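Long-range contact in DyP (Bjerkandera adusta, PDB 3MM3), which probably uses hydrogen peroxide at a heme b cofactor to oxidise dyes and other substrates: residues S330-G335 with G353-E358. The protein carries 1 engineered substitution. Sequence-based numbering, arbitrary orientation.
Sequences SSIPYG and GLLFVE. With HEM (protoporphyrin IX containing Fe), chain B; CYN (cyanide ion), chain C.
The phenol ring of Tyr334 lies across the backbone of Gly353, whose N sits 3.4 Å above the plane of the Tyr334 ring, over its centre. CG stands between the backbone N and the carbonyl carbon of Tyr334 (chi1 79°), which swings the ring over the partner strand; Gly353, with no side chain, lets the ring rest directly on its backbone, CE2 close to its CA. Leu355 packs against the same ring, its CD2 3.6 Å from Tyr334 CD2, while Tyr334 OH hydrogen-bonds Asp351. Beside it, Ile332 and Leu355 run side by side in the same direction, and both reach strand 23-31, where Glu24 and Phe26 receive them.

Between these antiparallel strands, Tyr334 with Gly353 and Ile332 with Leu355 form hydrogen-bonded pairs; Leu355 N donates to Ile332 O over 2.8 Å. Pro333, lacking an N-H, fits the intervening non-hydrogen-bonded pair with Leu354. At Ser331 the side chain takes over: its OG, beside its own backbone N (chi1 -51°), accepts the N-H of Val357 at 3.1 Å. Ser330 N then bonds to Val357 O, so the pairing carries on past the break in strand 328-334.

Leu354 and Phe356 project to the heme side. Leu354 CD1 packs on Ile332 O, whereas CD2 meets the heme vinyl CBB at 3.7 Å. The apolar Phe356 ring suits the porphyrin: its rim atoms CE1 and CZ reach pyrrole carbons, CE1 3.4 Å from heme C1C, and methyl CMC lies over one face, toward the rim. Cyanide sits at the ring edge, hydrogen-bonded by Arg329 and the engineered Asn171. This antiparallel pairing of edge strand 328-334 with strand 353-360 belongs to the ferredoxin-like alpha+beta fold of DyP-type peroxidases, whose C-terminal sheet walls the distal heme pocket.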
ATOM      1  N   SER A 330       3.079  -2.073  -2.521  1.00  9.86           N
ATOM      2  CA  SER A 330       3.042  -2.451  -3.944  1.00 11.25           C
ATOM      3  C   SER A 330       1.636  -2.293  -4.520  1.00 12.23           C
ATOM      4  O   SER A 330       1.048  -3.251  -5.023  1.00 13.89           O
ATOM      5  CB  SER A 330       3.595  -3.876  -4.160  1.00 11.43           C
ATOM      6  OG  SER A 330       3.896  -4.126  -5.537  1.00 13.21           O
ATOM      7  N   SER A 331       1.115  -1.070  -4.451  1.00 12.41           N
ATOM      8  CA  SER A 331      -0.266  -0.792  -4.862  1.00 13.08           C
ATOM      9  C   SER A 331      -0.427  -0.478  -6.347  1.00 12.83           C
ATOM     10  O   SER A 331       0.541  -0.181  -7.045  1.00 14.42           O
ATOM     11  CB  SER A 331      -0.831   0.342  -4.020  1.00 13.25           C
ATOM     12  OG  SER A 331      -0.637   0.066  -2.640  1.00 15.38           O
ATOM     13  N   ILE A 332      -1.663  -0.549  -6.830  1.00 11.56           N
ATOM     14  CA  ILE A 332      -1.964  -0.204  -8.211  1.00 10.61           C
ATOM     15  C   ILE A 332      -3.371   0.397  -8.292  1.00  9.88           C
ATOM     16  O   ILE A 332      -4.299  -0.100  -7.645  1.00  9.49           O
ATOM     17  CB  ILE A 332      -1.811  -1.431  -9.149  1.00 10.36           C
ATOM     18  CG1 ILE A 332      -1.779  -0.991 -10.624  1.00 10.78           C
ATOM     19  CG2 ILE A 332      -2.858  -2.509  -8.833  1.00 11.31           C
ATOM     20  CD1 ILE A 332      -1.364  -2.089 -11.591  1.00 11.53           C
ATOM     21  N   PRO A 333      -3.544   1.472  -9.085  1.00  9.32           N
ATOM     22  CA  PRO A 333      -4.873   2.031  -9.298  1.00  9.49           C
ATOM     23  C   PRO A 333      -5.772   1.047 -10.033  1.00  9.41           C
ATOM     24  O   PRO A 333      -5.268   0.144 -10.709  1.00  9.68           O
ATOM     25  CB  PRO A 333      -4.600   3.258 -10.184  1.00  9.50           C
ATOM     26  CG  PRO A 333      -3.191   3.627  -9.887  1.00 10.10           C
ATOM     27  CD  PRO A 333      -2.501   2.300  -9.724  1.00  9.16           C
ATOM     28  N   TYR A 334      -7.083   1.214  -9.900  1.00  9.18           N
ATOM     29  CA  TYR A 334      -8.033   0.472 -10.731  1.00  9.81           C
ATOM     30  C   TYR A 334      -9.115   1.408 -11.225  1.00 10.43           C
ATOM     31  O   TYR A 334      -9.362   2.462 -10.621  1.00  9.52           O
ATOM     32  CB  TYR A 334      -8.641  -0.727  -9.981  1.00  9.99           C
ATOM     33  CG  TYR A 334      -9.754  -0.367  -9.016  1.00  9.18           C
ATOM     34  CD1 TYR A 334     -11.071  -0.271  -9.460  1.00 10.24           C
ATOM     35  CD2 TYR A 334      -9.497  -0.124  -7.670  1.00  8.78           C
ATOM     36  CE1 TYR A 334     -12.097   0.057  -8.590  1.00  9.30           C
ATOM     37  CE2 TYR A 334     -10.520   0.197  -6.793  1.00  8.58           C
ATOM     38  CZ  TYR A 334     -11.818   0.293  -7.257  1.00  9.04           C
ATOM     39  OH  TYR A 334     -12.814   0.620  -6.363  1.00 10.02           O
ATOM     40  N   GLY A 335      -9.764   1.006 -12.312  1.00 11.09           N
ATOM     41  CA  GLY A 335     -10.929   1.705 -12.814  1.00 12.04           C
ATOM     42  C   GLY A 335     -10.588   2.700 -13.896  1.00 12.24           C
ATOM     43  O   GLY A 335      -9.421   3.029 -14.108  1.00 13.05           O
ATOM     44  N   GLY A 353     -10.344   3.439  -8.029  1.00  8.21           N
ATOM     45  CA  GLY A 353      -9.681   3.524  -6.732  1.00  7.38           C
ATOM     46  C   GLY A 353      -8.298   2.936  -6.724  1.00  6.89           C
ATOM     47  O   GLY A 353      -7.563   3.038  -7.710  1.00  6.50           O
ATOM     48  N   LEU A 354      -7.957   2.313  -5.602  1.00  6.72           N
ATOM     49  CA  LEU A 354      -6.613   1.805  -5.369  1.00  6.49           C
ATOM     50  C   LEU A 354      -6.699   0.398  -4.810  1.00  6.61           C
ATOM     51  O   LEU A 354      -7.445   0.150  -3.868  1.00  7.15           O
ATOM     52  CB  LEU A 354      -5.839   2.699  -4.387  1.00  6.97           C
ATOM     53  CG  LEU A 354      -4.328   2.438  -4.277  1.00  7.34           C
ATOM     54  CD1 LEU A 354      -3.614   2.785  -5.598  1.00  7.74           C
ATOM     55  CD2 LEU A 354      -3.732   3.239  -3.146  1.00  7.89           C
ATOM     56  N   LEU A 355      -5.947  -0.514  -5.413  1.00  6.70           N
ATOM     57  CA  LEU A 355      -5.738  -1.839  -4.849  1.00  6.34           C
ATOM     58  C   LEU A 355      -4.435  -1.747  -4.072  1.00  7.11           C
ATOM     59  O   LEU A 355      -3.345  -1.720  -4.648  1.00  8.10           O
ATOM     60  CB  LEU A 355      -5.672  -2.911  -5.960  1.00  6.62           C
ATOM     61  CG  LEU A 355      -6.885  -2.890  -6.900  1.00  7.17           C
ATOM     62  CD1 LEU A 355      -6.708  -3.931  -7.986  1.00  8.63           C
ATOM     63  CD2 LEU A 355      -8.204  -3.123  -6.153  1.00  8.51           C
ATOM     64  N   PHE A 356      -4.570  -1.656  -2.755  1.00  6.80           N
ATOM     65  CA  PHE A 356      -3.467  -1.311  -1.870  1.00  6.58           C
ATOM     66  C   PHE A 356      -2.858  -2.560  -1.249  1.00  6.83           C
ATOM     67  O   PHE A 356      -3.570  -3.446  -0.771  1.00  6.91           O
ATOM     68  CB  PHE A 356      -4.000  -0.349  -0.813  1.00  6.86           C
ATOM     69  CG  PHE A 356      -3.040  -0.035   0.297  1.00  6.16           C
ATOM     70  CD1 PHE A 356      -2.246   1.107   0.244  1.00  6.77           C
ATOM     71  CD2 PHE A 356      -2.974  -0.854   1.429  1.00  6.55           C
ATOM     72  CE1 PHE A 356      -1.371   1.413   1.297  1.00  6.85           C
ATOM     73  CE2 PHE A 356      -2.113  -0.553   2.486  1.00  7.55           C
ATOM     74  CZ  PHE A 356      -1.313   0.590   2.426  1.00  6.50           C
ATOM     75  N   VAL A 357      -1.530  -2.594  -1.245  1.00  6.96           N
ATOM     76  CA  VAL A 357      -0.779  -3.750  -0.784  1.00  8.39           C
ATOM     77  C   VAL A 357       0.363  -3.250   0.090  1.00  8.14           C
ATOM     78  O   VAL A 357       1.174  -2.430  -0.346  1.00  8.52           O
ATOM     79  CB  VAL A 357      -0.216  -4.527  -2.010  1.00  9.31           C
ATOM     80  CG1 VAL A 357       0.724  -5.622  -1.590  1.00 10.44           C
ATOM     81  CG2 VAL A 357      -1.341  -5.118  -2.853  1.00 10.33           C
ATOM     82  N   GLU A 358       0.429  -3.741   1.320  1.00  7.65           N
ATOM     83  CA  GLU A 358       1.536  -3.387   2.206  1.00  7.07           C
ATOM     84  C   GLU A 358       2.074  -4.652   2.875  1.00  6.63           C
ATOM     85  O   GLU A 358       1.296  -5.450   3.408  1.00  6.84           O
ATOM     86  CB  GLU A 358       1.071  -2.357   3.229  1.00  8.02           C
ATOM     87  CG  GLU A 358       2.181  -1.647   3.927  1.00  9.31           C
ATOM     88  CD  GLU A 358       1.738  -0.370   4.642  1.00  9.87           C
ATOM     89  OE1 GLU A 358       0.582  -0.276   5.082  1.00  9.45           O
ATOM     90  OE2 GLU A 358       2.568   0.558   4.778  1.00 10.17           O
TER
HETATM   91  CHA HEM B 501       2.778   7.419   0.484  1.00  5.18           C
HETATM   92  CHB HEM B 501      -1.481   7.875  -1.741  1.00  6.39           C
HETATM   93  CHC HEM B 501      -3.450   4.769   1.390  1.00  5.57           C
HETATM   94  CHD HEM B 501       0.757   4.377   3.700  1.00  4.99           C
HETATM   95  C1A HEM B 501       1.797   7.838  -0.369  1.00  5.29           C
HETATM   96  C2A HEM B 501       1.961   8.804  -1.427  1.00  6.50           C
HETATM   97  C3A HEM B 501       0.781   8.937  -2.035  1.00  6.13           C
HETATM   98  C4A HEM B 501      -0.157   8.047  -1.399  1.00  6.51           C
HETATM   99  CMA HEM B 501       0.437   9.852  -3.222  1.00  7.78           C
HETATM  100  CAA HEM B 501       3.275   9.558  -1.737  1.00  7.25           C
HETATM  101  CBA HEM B 501       4.299   8.714  -2.502  1.00  8.60           C
HETATM  102  CGA HEM B 501       5.379   8.152  -1.604  1.00 13.18           C
HETATM  103  O1A HEM B 501       5.829   8.869  -0.686  1.00 15.11           O
HETATM  104  O2A HEM B 501       5.819   7.017  -1.818  1.00 16.29           O
HETATM  105  C1B HEM B 501      -2.388   7.069  -1.102  1.00  6.18           C
HETATM  106  C2B HEM B 501      -3.758   6.849  -1.505  1.00  6.12           C
HETATM  107  C3B HEM B 501      -4.301   5.983  -0.645  1.00  6.42           C
HETATM  108  C4B HEM B 501      -3.276   5.621   0.322  1.00  4.99           C
HETATM  109  CMB HEM B 501      -4.430   7.538  -2.709  1.00  7.64           C
HETATM  110  CAB HEM B 501      -5.733   5.418  -0.632  1.00  7.07           C
HETATM  111  CBB HEM B 501      -6.482   5.312  -1.736  1.00  8.60           C
HETATM  112  C1C HEM B 501      -2.499   4.439   2.324  1.00  5.47           C
HETATM  113  C2C HEM B 501      -2.726   3.634   3.507  1.00  5.72           C
HETATM  114  C3C HEM B 501      -1.547   3.538   4.158  1.00  6.10           C
HETATM  115  C4C HEM B 501      -0.570   4.275   3.396  1.00  5.42           C
HETATM  116  CMC HEM B 501      -4.090   3.005   3.873  1.00  7.22           C
HETATM  117  CAC HEM B 501      -1.221   2.788   5.466  1.00  7.04           C
HETATM  118  CBC HEM B 501      -2.104   2.708   6.460  1.00  6.86           C
HETATM  119  C1D HEM B 501       1.687   5.090   2.996  1.00  5.38           C
HETATM  120  C2D HEM B 501       3.088   5.099   3.301  1.00  6.37           C
HETATM  121  C3D HEM B 501       3.709   6.043   2.320  1.00  6.57           C
HETATM  122  C4D HEM B 501       2.624   6.523   1.510  1.00  4.42           C
HETATM  123  CMD HEM B 501       3.846   4.312   4.385  1.00  7.57           C
HETATM  124  CAD HEM B 501       5.192   6.398   2.247  1.00  6.91           C
HETATM  125  CBD HEM B 501       5.467   7.425   3.342  1.00  7.11           C
HETATM  126  CGD HEM B 501       6.940   7.738   3.457  1.00  7.09           C
HETATM  127  O1D HEM B 501       7.294   8.944   3.484  1.00  7.92           O
HETATM  128  O2D HEM B 501       7.770   6.802   3.534  1.00  6.86           O
HETATM  129  NA  HEM B 501       0.499   7.385  -0.392  1.00  5.85           N
HETATM  130  NB  HEM B 501      -2.108   6.302   0.024  1.00  5.55           N
HETATM  131  NC  HEM B 501      -1.183   4.836   2.297  1.00  5.43           N
HETATM  132  ND  HEM B 501       1.432   5.934   1.913  1.00  5.37           N
HETATM  133 FE   HEM B 501      -0.363   6.130   0.978  1.00  5.95          FE
HETATM  134  C   CYN C 502      -0.008   4.556  -0.287  1.00  6.44           C
HETATM  135  N   CYN C 502       0.137   3.723  -1.064  1.00  8.27           N